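Local coordinates for protein ubiquitin-like-specific protease 2 (Saccharomyces cerevisiae, PDB 5LNB) that removes SUMO from modified proteins as a cysteine protease of the C48 (Ulp1) family, seen here through its catalytic domain, at residues S31-T36 against F57-I62; V49-L54 against P116-Y121; N97-V102 against A186-S191; I220-K225 against N259-A264. All blocks are in the same frame, centred on the assembly; numbering follows the deposited sequence.

Interaction 1: residues S31-T36 against F57-I62; sequences SSYTIT and FTKFYI
Tyr33 and Lys59 mark the closest approach of the two backbones: their CA atoms lie 9.7 Å apart, strand 32-35 on one side and helix 51-67 on the other. Across that gap no hydrogen bond forms between the segments, and the contact is made by three side chains near the surface. The side chain of Tyr33 crosses that of Lys59 at about a right angle and ends with its hydroxyl against the methylenes, Tyr33 OH standing 3.4 Å from Lys59 CG. Lys59 CD is equally near this hydroxyl, while Lys59 CG meets the ring obliquely, 3.7 Å from Tyr33 CZ. The lysine bends at its second torsion (chi2 75°), and the bend carries the far end of the chain past the tyrosine toward Ser31. There Ser31 OG touches Lys59 CE at 3.3 Å, and the same oxygen lies in the plane of the Tyr33 ring, at its edge. The polar ends are held from elsewhere: Asp29 bonds to Ser31 OG and forms a salt bridge with Lys59 NZ, which also pairs with Glu63. With an alanine here instead of Lys59, Tyr33 would probably lose the aliphatic chain it rests on, and Asp29 and Glu63 the ammonium they share. Strand 32-35 pairs with strand 23-26 in a small hairpin; Lys59 also touches Leu78 of strand 76-78, while Phe57, Phe60 and Tyr61 turn to helices 215-228 and 264-285.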
loop_
_atom_site.group_PDB
_atom_site.type_symbol
_atom_site.label_atom_id
_atom_site.label_comp_id
_atom_site.label_asym_id
_atom_site.label_seq_id
_atom_site.Cartn_x
_atom_site.Cartn_y
_atom_site.Cartn_z
ATOM N N SER A 31 7.010 12.765 8.872
ATOM C CA SER A 31 6.560 11.586 9.601
ATOM C C SER A 31 7.738 10.693 9.986
ATOM O O SER A 31 8.756 10.620 9.290
ATOM C CB SER A 31 5.548 10.785 8.778
ATOM O OG SER A 31 6.059 10.468 7.499
ATOM N N SER A 32 7.580 10.000 11.108
ATOM C CA SER A 32 8.646 9.215 11.708
ATOM C C SER A 32 8.154 7.798 11.974
ATOM O O SER A 32 7.040 7.602 12.468
ATOM C CB SER A 32 9.127 9.874 13.005
ATOM O OG SER A 32 10.240 9.188 13.547
ATOM N N TYR A 33 8.983 6.810 11.640
ATOM C CA TYR A 33 8.642 5.404 11.827
ATOM C C TYR A 33 9.723 4.719 12.650
ATOM O O TYR A 33 10.918 4.942 12.431
ATOM C CB TYR A 33 8.489 4.664 10.486
ATOM C CG TYR A 33 7.307 5.100 9.642
ATOM C CD1 TYR A 33 7.226 6.394 9.131
ATOM C CD2 TYR A 33 6.282 4.213 9.345
ATOM C CE1 TYR A 33 6.136 6.795 8.353
ATOM C CE2 TYR A 33 5.200 4.593 8.569
ATOM C CZ TYR A 33 5.129 5.885 8.074
ATOM O OH TYR A 33 4.050 6.255 7.298
ATOM N N THR A 34 9.300 3.890 13.596
ATOM C CA THR A 34 10.212 3.074 14.385
ATOM C C THR A 34 10.028 1.616 14.001
ATOM O O THR A 34 8.902 1.105 14.013
ATOM C CB THR A 34 9.978 3.263 15.884
ATOM O OG1 THR A 34 10.396 4.581 16.274
ATOM C CG2 THR A 34 10.766 2.232 16.678
ATOM N N ILE A 35 11.124 0.954 13.647
ATOM C CA ILE A 35 11.108 -0.457 13.275
ATOM C C ILE A 35 11.938 -1.204 14.304
ATOM O O ILE A 35 13.159 -1.008 14.379
ATOM C CB ILE A 35 11.655 -0.685 11.861
ATOM C CG1 ILE A 35 10.784 0.042 10.830
ATOM C CG2 ILE A 35 11.786 -2.180 11.585
ATOM C CD1 ILE A 35 9.332 -0.352 10.883
ATOM N N THR A 36 11.290 -2.063 15.090
ATOM C CA THR A 36 11.981 -2.826 16.118
ATOM C C THR A 36 12.403 -4.189 15.582
ATOM O O THR A 36 12.011 -4.605 14.484
ATOM C CB THR A 36 11.105 -3.011 17.361
ATOM O OG1 THR A 36 10.024 -3.899 17.056
ATOM C CG2 THR A 36 10.557 -1.672 17.869
ATOM N N PHE A 57 7.166 0.121 4.475
ATOM C CA PHE A 57 7.672 0.003 3.114
ATOM C C PHE A 57 6.730 0.589 2.070
ATOM O O PHE A 57 7.200 1.120 1.057
ATOM C CB PHE A 57 7.972 -1.453 2.798
ATOM C CG PHE A 57 9.367 -1.851 3.136
ATOM C CD1 PHE A 57 10.442 -1.225 2.517
ATOM C CD2 PHE A 57 9.616 -2.850 4.065
ATOM C CE1 PHE A 57 11.756 -1.589 2.819
ATOM C CE2 PHE A 57 10.929 -3.227 4.360
ATOM C CZ PHE A 57 11.993 -2.596 3.735
ATOM N N THR A 58 5.413 0.513 2.265
ATOM C CA THR A 58 4.539 1.213 1.332
ATOM C C THR A 58 4.834 2.706 1.363
ATOM O O THR A 58 4.971 3.347 0.315
ATOM C CB THR A 58 3.063 0.944 1.652
ATOM O OG1 THR A 58 2.748 1.450 2.956
ATOM C CG2 THR A 58 2.762 -0.551 1.600
ATOM N N LYS A 59 4.981 3.264 2.564
ATOM C CA LYS A 59 5.428 4.642 2.707
ATOM C C LYS A 59 6.792 4.843 2.059
ATOM O O LYS A 59 7.003 5.801 1.307
ATOM C CB LYS A 59 5.473 5.007 4.186
ATOM C CG LYS A 59 5.922 6.418 4.475
ATOM C CD LYS A 59 4.830 7.405 4.144
ATOM C CE LYS A 59 5.106 8.777 4.785
ATOM N NZ LYS A 59 4.345 9.865 4.108
ATOM N N PHE A 60 7.731 3.936 2.335
ATOM C CA PHE A 60 9.089 4.084 1.826
ATOM C C PHE A 60 9.109 4.179 0.299
ATOM O O PHE A 60 9.719 5.094 -0.272
ATOM C CB PHE A 60 9.944 2.917 2.327
ATOM C CG PHE A 60 11.386 3.016 1.933
ATOM C CD1 PHE A 60 12.268 3.799 2.664
ATOM C CD2 PHE A 60 11.860 2.333 0.825
ATOM C CE1 PHE A 60 13.598 3.893 2.304
ATOM C CE2 PHE A 60 13.192 2.425 0.459
ATOM C CZ PHE A 60 14.065 3.204 1.202
ATOM N N TYR A 61 8.433 3.251 -0.389
ATOM C CA TYR A 61 8.518 3.225 -1.845
ATOM C C TYR A 61 7.662 4.291 -2.519
ATOM O O TYR A 61 7.957 4.672 -3.658
ATOM C CB TYR A 61 8.154 1.837 -2.370
ATOM C CG TYR A 61 9.242 0.839 -2.061
ATOM C CD1 TYR A 61 10.542 1.052 -2.511
ATOM C CD2 TYR A 61 8.988 -0.290 -1.287
ATOM C CE1 TYR A 61 11.557 0.160 -2.208
ATOM C CE2 TYR A 61 9.998 -1.191 -0.983
ATOM C CZ TYR A 61 11.272 -0.960 -1.445
ATOM O OH TYR A 61 12.267 -1.855 -1.155
ATOM N N ILE A 62 6.634 4.805 -1.846
ATOM C CA ILE A 62 5.893 5.916 -2.432
ATOM C C ILE A 62 6.673 7.215 -2.292
ATOM O O ILE A 62 6.689 8.046 -3.207
ATOM C CB ILE A 62 4.496 6.004 -1.805
ATOM C CG1 ILE A 62 3.652 4.814 -2.283
ATOM C CG2 ILE A 62 3.835 7.316 -2.169
ATOM C CD1 ILE A 62 2.274 4.759 -1.672
#

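Interaction 2: residues V49-L54 against P116-Y121. With ACT (acetate ion), chain B.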
loop_
_atom_site.group_PDB
_atom_site.type_symbol
_atom_site.label_atom_id
_atom_site.label_comp_id
_atom_site.label_asym_id
_atom_site.label_seq_id
_atom_site.Cartn_x
_atom_site.Cartn_y
_atom_site.Cartn_z
ATOM N N VAL A 49 3.992 -11.076 7.343
ATOM C CA VAL A 49 4.535 -9.721 7.370
ATOM C C VAL A 49 3.618 -8.853 8.228
ATOM O O VAL A 49 2.437 -8.690 7.912
ATOM C CB VAL A 49 4.665 -9.156 5.948
ATOM C CG1 VAL A 49 5.099 -7.719 5.999
ATOM C CG2 VAL A 49 5.659 -9.977 5.136
ATOM N N ASN A 50 4.157 -8.290 9.311
ATOM C CA ASN A 50 3.305 -7.521 10.219
ATOM C C ASN A 50 3.039 -6.108 9.680
ATOM O O ASN A 50 3.620 -5.666 8.685
ATOM C CB ASN A 50 3.922 -7.452 11.621
ATOM C CG ASN A 50 5.311 -6.837 11.622
ATOM O OD1 ASN A 50 5.505 -5.697 11.195
ATOM N ND2 ASN A 50 6.287 -7.596 12.097
ATOM N N ASP A 51 2.123 -5.401 10.357
ATOM C CA ASP A 51 1.692 -4.074 9.908
ATOM C C ASP A 51 2.847 -3.082 9.881
ATOM O O ASP A 51 2.890 -2.195 9.018
ATOM C CB ASP A 51 0.591 -3.542 10.821
ATOM C CG ASP A 51 -0.580 -4.485 10.930
ATOM O OD1 ASP A 51 -1.115 -4.891 9.878
ATOM O OD2 ASP A 51 -0.970 -4.824 12.067
ATOM N N SER A 52 3.768 -3.183 10.847
ATOM C CA SER A 52 4.867 -2.228 10.923
ATOM C C SER A 52 5.722 -2.288 9.671
ATOM O O SER A 52 6.049 -1.256 9.071
ATOM C CB SER A 52 5.722 -2.503 12.160
ATOM O OG SER A 52 4.942 -2.383 13.329
ATOM N N ILE A 53 6.108 -3.499 9.276
ATOM C CA ILE A 53 6.948 -3.667 8.100
ATOM C C ILE A 53 6.207 -3.202 6.856
ATOM O O ILE A 53 6.745 -2.459 6.030
ATOM C CB ILE A 53 7.391 -5.134 7.969
ATOM C CG1 ILE A 53 8.337 -5.523 9.116
ATOM C CG2 ILE A 53 8.036 -5.349 6.626
ATOM C CD1 ILE A 53 9.594 -4.678 9.196
ATOM N N LEU A 54 4.960 -3.629 6.706
ATOM C CA LEU A 54 4.232 -3.298 5.489
ATOM C C LEU A 54 3.954 -1.801 5.398
ATOM O O LEU A 54 4.162 -1.195 4.340
ATOM C CB LEU A 54 2.938 -4.101 5.414
ATOM C CG LEU A 54 2.298 -3.949 4.038
ATOM C CD1 LEU A 54 1.847 -5.292 3.565
ATOM C CD2 LEU A 54 1.136 -2.944 4.099
ATOM N N PRO A 116 -3.888 -0.660 1.695
ATOM C CA PRO A 116 -3.554 -2.065 1.968
ATOM C C PRO A 116 -4.574 -2.693 2.911
ATOM O O PRO A 116 -5.108 -2.033 3.807
ATOM C CB PRO A 116 -2.156 -1.996 2.592
ATOM C CG PRO A 116 -1.970 -0.600 3.018
ATOM C CD PRO A 116 -2.851 0.271 2.168
ATOM N N ILE A 117 -4.847 -3.981 2.695
ATOM C CA ILE A 117 -5.949 -4.678 3.348
ATOM C C ILE A 117 -5.409 -5.922 4.036
ATOM O O ILE A 117 -4.796 -6.783 3.391
ATOM C CB ILE A 117 -7.063 -5.037 2.346
ATOM C CG1 ILE A 117 -7.712 -3.743 1.835
ATOM C CG2 ILE A 117 -8.085 -5.973 2.980
ATOM C CD1 ILE A 117 -8.760 -3.940 0.766
ATOM N N ASN A 118 -5.651 -6.027 5.338
ATOM C CA ASN A 118 -5.154 -7.123 6.162
ATOM C C ASN A 118 -6.358 -7.804 6.792
ATOM O O ASN A 118 -6.968 -7.256 7.714
ATOM C CB ASN A 118 -4.184 -6.598 7.221
ATOM C CG ASN A 118 -3.868 -7.627 8.294
ATOM O OD1 ASN A 118 -4.023 -8.830 8.090
ATOM N ND2 ASN A 118 -3.414 -7.153 9.447
ATOM N N ILE A 119 -6.712 -8.984 6.288
ATOM C CA ILE A 119 -7.851 -9.738 6.800
ATOM C C ILE A 119 -7.400 -11.157 7.098
ATOM O O ILE A 119 -6.864 -11.839 6.214
ATOM C CB ILE A 119 -9.030 -9.756 5.811
ATOM C CG1 ILE A 119 -9.557 -8.340 5.557
ATOM C CG2 ILE A 119 -10.144 -10.641 6.355
ATOM C CD1 ILE A 119 -10.686 -8.301 4.521
ATOM N N SER A 120 -7.629 -11.607 8.329
ATOM C CA SER A 120 -7.300 -12.978 8.735
ATOM C C SER A 120 -5.960 -13.422 8.157
ATOM O O SER A 120 -5.833 -14.487 7.551
ATOM C CB SER A 120 -8.404 -13.947 8.326
ATOM O OG SER A 120 -9.644 -13.554 8.881
ATOM N N TYR A 121 -4.947 -12.576 8.335
ATOM C CA TYR A 121 -3.563 -12.874 7.977
ATOM C C TYR A 121 -3.339 -12.970 6.475
ATOM O O TYR A 121 -2.286 -13.454 6.042
ATOM C CB TYR A 121 -3.083 -14.159 8.659
ATOM C CG TYR A 121 -2.897 -13.975 10.141
ATOM C CD1 TYR A 121 -1.689 -13.506 10.656
ATOM C CD2 TYR A 121 -3.932 -14.239 11.028
ATOM C CE1 TYR A 121 -1.507 -13.322 12.015
ATOM C CE2 TYR A 121 -3.762 -14.054 12.393
ATOM C CZ TYR A 121 -2.544 -13.594 12.880
ATOM O OH TYR A 121 -2.369 -13.399 14.236
HETATM C C ACT B . -4.083 -9.699 11.787
HETATM O O ACT B . -4.524 -10.417 10.847
HETATM O OXT ACT B . -3.913 -8.479 11.558
HETATM C CH3 ACT B . -3.770 -10.250 13.147
#
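Asn118 reaches from strand 112-119 toward Asp51, in the first turn of helix 51-67. From CB, which points at the helix, the chain continues to CG, placed anti to the backbone N (chi1 167°), and the amide comes out beside an acetate ion, probably from the crystallisation liquor. At the tip, ND2 faces two acceptors. One is acetate OXT, 2.5 Å from Asn118 ND2, so short that the ion's exact placing is doubtful; Asn118 OD1 and acetate O, two acceptors 3.2 Å apart with no bond between them, add to the doubt. The other is Asp51 OD1, 3.3 Å from Asn118 ND2 in a weak, bent bond (127° at the hydrogen), the amide and carboxylate planes turned 50° apart. Deeper in, Leu54 CD2 rests on Pro116 CB at 3.7 Å. A leucine in place of Asn118 would probably cost Asp51 its weak amide bond from the strand and put an apolar end beside its carboxylate. Asn50 caps the helix, its OD1 accepting from Ile53 N. The chemistry thus divides: apolar contact joins helix to sheet inside, and at the partly exposed end one amide nitrogen faces Asp51 and, if the ion is rightly placed, a second carboxylate, consistent with a place where a small anion can settle.

Interaction 3: residues N97-V102 against A186-S191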
loop_
_atom_site.group_PDB
_atom_site.type_symbol
_atom_site.label_atom_id
_atom_site.label_comp_id
_atom_site.label_asym_id
_atom_site.label_seq_id
_atom_site.Cartn_x
_atom_site.Cartn_y
_atom_site.Cartn_z
ATOM N N ASN A 97 -17.121 4.882 11.614
ATOM C CA ASN A 97 -15.947 4.249 12.204
ATOM C C ASN A 97 -14.681 5.048 11.922
ATOM O O ASN A 97 -13.791 5.124 12.775
ATOM C CB ASN A 97 -15.796 2.816 11.684
ATOM C CG ASN A 97 -16.917 1.904 12.143
ATOM O OD1 ASN A 97 -17.550 2.155 13.165
ATOM N ND2 ASN A 97 -17.164 0.830 11.390
ATOM N N VAL A 98 -14.581 5.652 10.737
ATOM C CA VAL A 98 -13.362 6.320 10.298
ATOM C C VAL A 98 -13.562 7.819 10.093
ATOM O O VAL A 98 -12.700 8.472 9.501
ATOM C CB VAL A 98 -12.800 5.673 9.020
ATOM C CG1 VAL A 98 -12.311 4.267 9.303
ATOM C CG2 VAL A 98 -13.851 5.665 7.906
ATOM N N LYS A 99 -14.669 8.392 10.574
ATOM C CA LYS A 99 -14.902 9.820 10.360
ATOM C C LYS A 99 -13.784 10.665 10.964
ATOM O O LYS A 99 -13.259 11.576 10.314
ATOM C CB LYS A 99 -16.254 10.242 10.933
ATOM C CG LYS A 99 -16.570 11.711 10.664
ATOM C CD LYS A 99 -18.043 12.013 10.820
ATOM C CE LYS A 99 -18.330 13.510 10.640
ATOM N NZ LYS A 99 -17.841 14.026 9.321
ATOM N N LYS A 100 -13.402 10.388 12.211
ATOM C CA LYS A 100 -12.288 11.129 12.794
ATOM C C LYS A 100 -10.991 10.826 12.058
ATOM O O LYS A 100 -10.154 11.713 11.866
ATOM C CB LYS A 100 -12.155 10.803 14.281
ATOM C CG LYS A 100 -10.979 11.485 14.953
ATOM C CD LYS A 100 -10.811 11.031 16.398
ATOM C CE LYS A 100 -12.090 11.229 17.198
ATOM N NZ LYS A 100 -11.823 11.230 18.669
ATOM N N TRP A 101 -10.824 9.574 11.627
ATOM C CA TRP A 101 -9.653 9.170 10.860
ATOM C C TRP A 101 -9.419 10.069 9.650
ATOM O O TRP A 101 -8.280 10.423 9.349
ATOM C CB TRP A 101 -9.830 7.726 10.398
ATOM C CG TRP A 101 -8.571 7.054 9.961
ATOM C CD1 TRP A 101 -7.825 7.327 8.844
ATOM C CD2 TRP A 101 -7.923 5.967 10.620
ATOM N NE1 TRP A 101 -6.740 6.480 8.783
ATOM C CE2 TRP A 101 -6.781 5.635 9.860
ATOM C CE3 TRP A 101 -8.197 5.239 11.781
ATOM C CZ2 TRP A 101 -5.912 4.613 10.233
ATOM C CZ3 TRP A 101 -7.323 4.221 12.151
ATOM C CH2 TRP A 101 -6.198 3.922 11.380
ATOM N N VAL A 102 -10.485 10.418 8.923
ATOM C CA VAL A 102 -10.364 11.140 7.660
ATOM C C VAL A 102 -10.645 12.631 7.815
ATOM O O VAL A 102 -10.835 13.326 6.811
ATOM C CB VAL A 102 -11.282 10.540 6.584
ATOM C CG1 VAL A 102 -10.966 9.066 6.388
ATOM C CG2 VAL A 102 -12.754 10.763 6.953
ATOM N N ALA A 186 -17.893 11.355 -0.106
ATOM C CA ALA A 186 -18.288 12.349 -1.100
ATOM C C ALA A 186 -19.388 13.261 -0.569
ATOM O O ALA A 186 -19.352 14.482 -0.773
ATOM C CB ALA A 186 -18.750 11.644 -2.376
ATOM N N LEU A 187 -20.391 12.681 0.089
ATOM C CA LEU A 187 -21.490 13.481 0.610
ATOM C C LEU A 187 -21.015 14.370 1.751
ATOM O O LEU A 187 -21.377 15.550 1.823
ATOM C CB LEU A 187 -22.626 12.566 1.067
ATOM C CG LEU A 187 -23.872 13.298 1.567
ATOM C CD1 LEU A 187 -24.541 14.076 0.442
ATOM C CD2 LEU A 187 -24.873 12.339 2.196
ATOM N N ASP A 188 -20.184 13.819 2.635
ATOM C CA ASP A 188 -19.718 14.547 3.806
ATOM C C ASP A 188 -18.808 15.709 3.419
ATOM O O ASP A 188 -19.023 16.842 3.855
ATOM C CB ASP A 188 -18.990 13.581 4.740
ATOM C CG ASP A 188 -18.475 14.248 6.000
ATOM O OD1 ASP A 188 -19.046 15.284 6.414
ATOM O OD2 ASP A 188 -17.496 13.727 6.581
ATOM N N LYS A 189 -17.771 15.450 2.621
ATOM C CA LYS A 189 -16.779 16.500 2.401
ATOM C C LYS A 189 -17.181 17.459 1.293
ATOM O O LYS A 189 -16.839 18.642 1.365
ATOM C CB LYS A 189 -15.403 15.914 2.063
ATOM C CG LYS A 189 -14.831 14.968 3.102
ATOM C CD LYS A 189 -14.801 15.596 4.464
ATOM C CE LYS A 189 -14.136 14.672 5.472
ATOM N NZ LYS A 189 -14.298 15.204 6.864
ATOM N N TYR A 190 -17.876 16.977 0.260
ATOM C CA TYR A 190 -18.166 17.797 -0.903
ATOM C C TYR A 190 -19.647 17.940 -1.208
ATOM O O TYR A 190 -19.987 18.588 -2.196
ATOM C CB TYR A 190 -17.468 17.240 -2.151
ATOM C CG TYR A 190 -16.056 16.773 -1.936
ATOM C CD1 TYR A 190 -15.005 17.688 -1.796
ATOM C CD2 TYR A 190 -15.759 15.407 -1.886
ATOM C CE1 TYR A 190 -13.693 17.250 -1.613
ATOM C CE2 TYR A 190 -14.456 14.960 -1.691
ATOM C CZ TYR A 190 -13.431 15.882 -1.555
ATOM O OH TYR A 190 -12.143 15.428 -1.371
ATOM N N SER A 191 -20.539 17.362 -0.407
ATOM C CA SER A 191 -21.973 17.444 -0.669
ATOM C C SER A 191 -22.331 16.875 -2.040
ATOM O O SER A 191 -23.267 17.338 -2.695
ATOM C CB SER A 191 -22.475 18.887 -0.544
ATOM O OG SER A 191 -22.400 19.309 0.799
HETATM O O HOH W 1 -14.207 13.666 8.867
#
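Lys99 and Asp188 cross obliquely: the lysine runs nearly straight until its last torsion, where a bend (chi4 56°) turns the ammonium onto the carboxylate. Lys99 NZ lies 2.8 Å from Asp188 OD2, on the syn side of that oxygen but 34° out of the carboxylate plane, in a hydrogen-bonded salt bridge. Asp188 CB points toward the other segment. Its OD2 also bonds to the hydroxyl of Tyr95, in helix 94-98, and stands 3.5 Å from Lys189 NZ, so one oxygen collects three partners. Lys189 approaches from the next position along helix 172-190. Its CB lies over the centre of the Tyr190 ring; a bend at the second torsion (chi2 -54°) then sends the extended remainder toward the 97-102 segment. There Lys189 CE passes 3.8 Å from Val102 O, with Val102 CG2 a little farther off. A water lies between Lys99 O and Lys189 NZ, though too close to the ammonium for its position to be trusted in detail. Val102 itself is buried against Phe181 and Tyr185 of the same long helix. The contact therefore fastens the turn after helix 94-98 to the C-terminal end of helix 172-190, an apolar underside carrying a charged outer edge. The two ammonium groups, Lys99 NZ and Lys189 NZ 4.5 Å apart, gather on one carboxylate, whose negative charge probably balances much of theirs; the pair would in turn be expected to keep Asp188 ionised.

Interaction 4: residues I220-K225 against N259-A264; sequences ILNIRK and NERNSA
Leu221 is the first residue of segment 220-225 to meet Arg261; Ile220, just before it, turns instead to Phe57 and Tyr61 of helix 51-67. Leu221 CB lies over the centre of the flat guanidinium, 3.8 Å from Arg261 CZ, the two side chains sliding past each other in opposite directions. Farther out, Leu221 CD1 packs on Ala264 CB at 3.7 Å. The carbonyl of Leu221 also takes part: a water donates to its oxygen and accepts from Arg261 NH2. Asn222 comes next and takes the arginine at its edge. Its OD1 sits in the guanidinium plane and accepts from both terminal nitrogens, with Arg261 NH2 at 2.8 Å and Arg261 NH1 at 3.0 Å. Both donors come from the same face of the amide, whose plane is turned 50° from that of the guanidinium. This two-bond grip, with Leu221 over one face, should fix the group's rotation; NH1 also bonds to His218, four residues before Asn222. Arg261 gets there through a bend at its second torsion (chi2 -70°). Ile223 packs away from this contact, on Thr58 and Phe164, and Lys225 closes the segment with a salt bridge to Asp257. The buried arginine thus ties the short helix 258-261 to helix 215-228, which probably corresponds to the long central helix of the papain-like fold of clan CA cysteine proteases.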
loop_
_atom_site.group_PDB
_atom_site.type_symbol
_atom_site.label_atom_id
_atom_site.label_comp_id
_atom_site.label_asym_id
_atom_site.label_seq_id
_atom_site.Cartn_x
_atom_site.Cartn_y
_atom_site.Cartn_z
ATOM N N ILE A 220 3.860 -5.217 -0.911
ATOM C CA ILE A 220 4.934 -4.229 -0.935
ATOM C C ILE A 220 5.487 -4.077 -2.349
ATOM O O ILE A 220 5.632 -2.960 -2.860
ATOM C CB ILE A 220 6.032 -4.620 0.070
ATOM C CG1 ILE A 220 5.509 -4.501 1.510
ATOM C CG2 ILE A 220 7.326 -3.795 -0.156
ATOM C CD1 ILE A 220 6.417 -5.138 2.564
ATOM N N LEU A 221 5.788 -5.200 -3.012
ATOM C CA LEU A 221 6.444 -5.100 -4.310
ATOM C C LEU A 221 5.479 -4.708 -5.419
ATOM O O LEU A 221 5.897 -4.072 -6.393
ATOM C CB LEU A 221 7.161 -6.403 -4.645
ATOM C CG LEU A 221 8.591 -6.336 -4.070
ATOM C CD1 LEU A 221 8.687 -6.918 -2.667
ATOM C CD2 LEU A 221 9.602 -6.947 -4.992
ATOM N N ASN A 222 4.193 -5.049 -5.285
ATOM C CA ASN A 222 3.220 -4.622 -6.282
ATOM C C ASN A 222 2.989 -3.118 -6.200
ATOM O O ASN A 222 2.955 -2.429 -7.228
ATOM C CB ASN A 222 1.910 -5.395 -6.103
ATOM C CG ASN A 222 2.038 -6.862 -6.512
ATOM O OD1 ASN A 222 2.924 -7.229 -7.292
ATOM N ND2 ASN A 222 1.161 -7.700 -5.981
ATOM N N ILE A 223 2.858 -2.592 -4.981
ATOM C CA ILE A 223 2.757 -1.147 -4.803
ATOM C C ILE A 223 4.027 -0.468 -5.292
ATOM O O ILE A 223 3.978 0.545 -5.999
ATOM C CB ILE A 223 2.455 -0.811 -3.330
ATOM C CG1 ILE A 223 1.009 -1.218 -2.996
ATOM C CG2 ILE A 223 2.713 0.670 -3.063
ATOM C CD1 ILE A 223 0.615 -1.077 -1.549
ATOM N N ARG A 224 5.183 -1.021 -4.935
ATOM C CA ARG A 224 6.441 -0.462 -5.406
ATOM C C ARG A 224 6.480 -0.394 -6.924
ATOM O O ARG A 224 6.864 0.629 -7.500
ATOM C CB ARG A 224 7.611 -1.293 -4.887
ATOM C CG ARG A 224 8.948 -0.823 -5.432
ATOM C CD ARG A 224 10.098 -1.673 -4.924
ATOM N NE ARG A 224 11.367 -1.181 -5.438
ATOM C CZ ARG A 224 12.528 -1.816 -5.296
ATOM N NH1 ARG A 224 12.579 -2.983 -4.666
ATOM N NH2 ARG A 224 13.638 -1.287 -5.793
ATOM N N LYS A 225 6.092 -1.484 -7.593
ATOM C CA LYS A 225 6.107 -1.487 -9.053
ATOM C C LYS A 225 5.138 -0.450 -9.609
ATOM O O LYS A 225 5.466 0.280 -10.548
ATOM C CB LYS A 225 5.769 -2.878 -9.584
ATOM C CG LYS A 225 5.653 -2.955 -11.101
ATOM C CD LYS A 225 6.963 -2.618 -11.798
ATOM C CE LYS A 225 8.100 -3.500 -11.287
ATOM N NZ LYS A 225 9.324 -3.398 -12.142
ATOM N N ASN A 259 10.416 -13.176 -11.443
ATOM C CA ASN A 259 11.609 -13.985 -11.191
ATOM C C ASN A 259 12.385 -13.515 -9.967
ATOM O O ASN A 259 13.148 -14.299 -9.394
ATOM C CB ASN A 259 12.525 -13.990 -12.420
ATOM C CG ASN A 259 13.093 -12.612 -12.733
ATOM O OD1 ASN A 259 12.420 -11.598 -12.565
ATOM N ND2 ASN A 259 14.339 -12.574 -13.188
ATOM N N GLU A 260 12.208 -12.264 -9.548
ATOM C CA GLU A 260 12.858 -11.748 -8.347
ATOM C C GLU A 260 12.028 -11.935 -7.081
ATOM O O GLU A 260 12.547 -11.705 -5.985
ATOM C CB GLU A 260 13.168 -10.258 -8.517
ATOM C CG GLU A 260 14.075 -9.945 -9.694
ATOM C CD GLU A 260 14.118 -8.459 -10.015
ATOM O OE1 GLU A 260 13.548 -7.658 -9.237
ATOM O OE2 GLU A 260 14.717 -8.091 -11.052
ATOM N N ARG A 261 10.758 -12.331 -7.197
ATOM C CA ARG A 261 9.895 -12.397 -6.020
ATOM C C ARG A 261 10.430 -13.377 -4.986
ATOM O O ARG A 261 10.250 -13.164 -3.781
ATOM C CB ARG A 261 8.466 -12.775 -6.426
ATOM C CG ARG A 261 7.738 -11.696 -7.228
ATOM C CD ARG A 261 7.409 -10.486 -6.367
ATOM N NE ARG A 261 7.020 -9.318 -7.165
ATOM C CZ ARG A 261 5.794 -8.801 -7.207
ATOM N NH1 ARG A 261 4.813 -9.358 -6.504
ATOM N NH2 ARG A 261 5.549 -7.729 -7.955
ATOM N N ASN A 262 11.081 -14.454 -5.435
ATOM C CA ASN A 262 11.602 -15.451 -4.508
ATOM C C ASN A 262 12.626 -14.847 -3.551
ATOM O O ASN A 262 12.739 -15.291 -2.402
ATOM C CB ASN A 262 12.213 -16.611 -5.291
ATOM C CG ASN A 262 12.760 -17.695 -4.392
ATOM O OD1 ASN A 262 12.243 -17.926 -3.297
ATOM N ND2 ASN A 262 13.818 -18.368 -4.844
ATOM N N SER A 263 13.359 -13.826 -3.989
ATOM C CA SER A 263 14.376 -13.181 -3.172
ATOM C C SER A 263 13.905 -11.874 -2.552
ATOM O O SER A 263 14.696 -11.202 -1.886
ATOM C CB SER A 263 15.625 -12.921 -4.012
ATOM O OG SER A 263 16.066 -14.111 -4.641
ATOM N N ALA A 264 12.645 -11.494 -2.764
ATOM C CA ALA A 264 12.186 -10.177 -2.341
ATOM C C ALA A 264 12.318 -9.999 -0.834
ATOM O O ALA A 264 12.734 -8.936 -0.358
ATOM C CB ALA A 264 10.737 -9.961 -2.781
HETATM O O HOH W 2 7.682 -5.662 -8.181
#

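How the interactions relate
Helix 51-67 is common to interactions 1 and 2: its first turn meets strand 112-119, and its middle meets the hairpin strand 32-35. Ile35 of interaction 1 packs on Ser52 and Ile53 of interaction 2. The same helix also touches helix 215-228, bringing interaction 4 into the group through Phe57, Tyr61 and Leu54. Interaction 3 stands apart, touching none of the others, its centre about 34 Å from that of interaction 4. Chemistry follows place: buried interaction 4 holds an arginine by two hydrogen bonds to an amide oxygen, partly buried interaction 2 divides between apolar packing and one weak amide-carboxylate bond, interaction 3 carries its salt bridges outside, and surface interaction 1 relies on lysine methylenes.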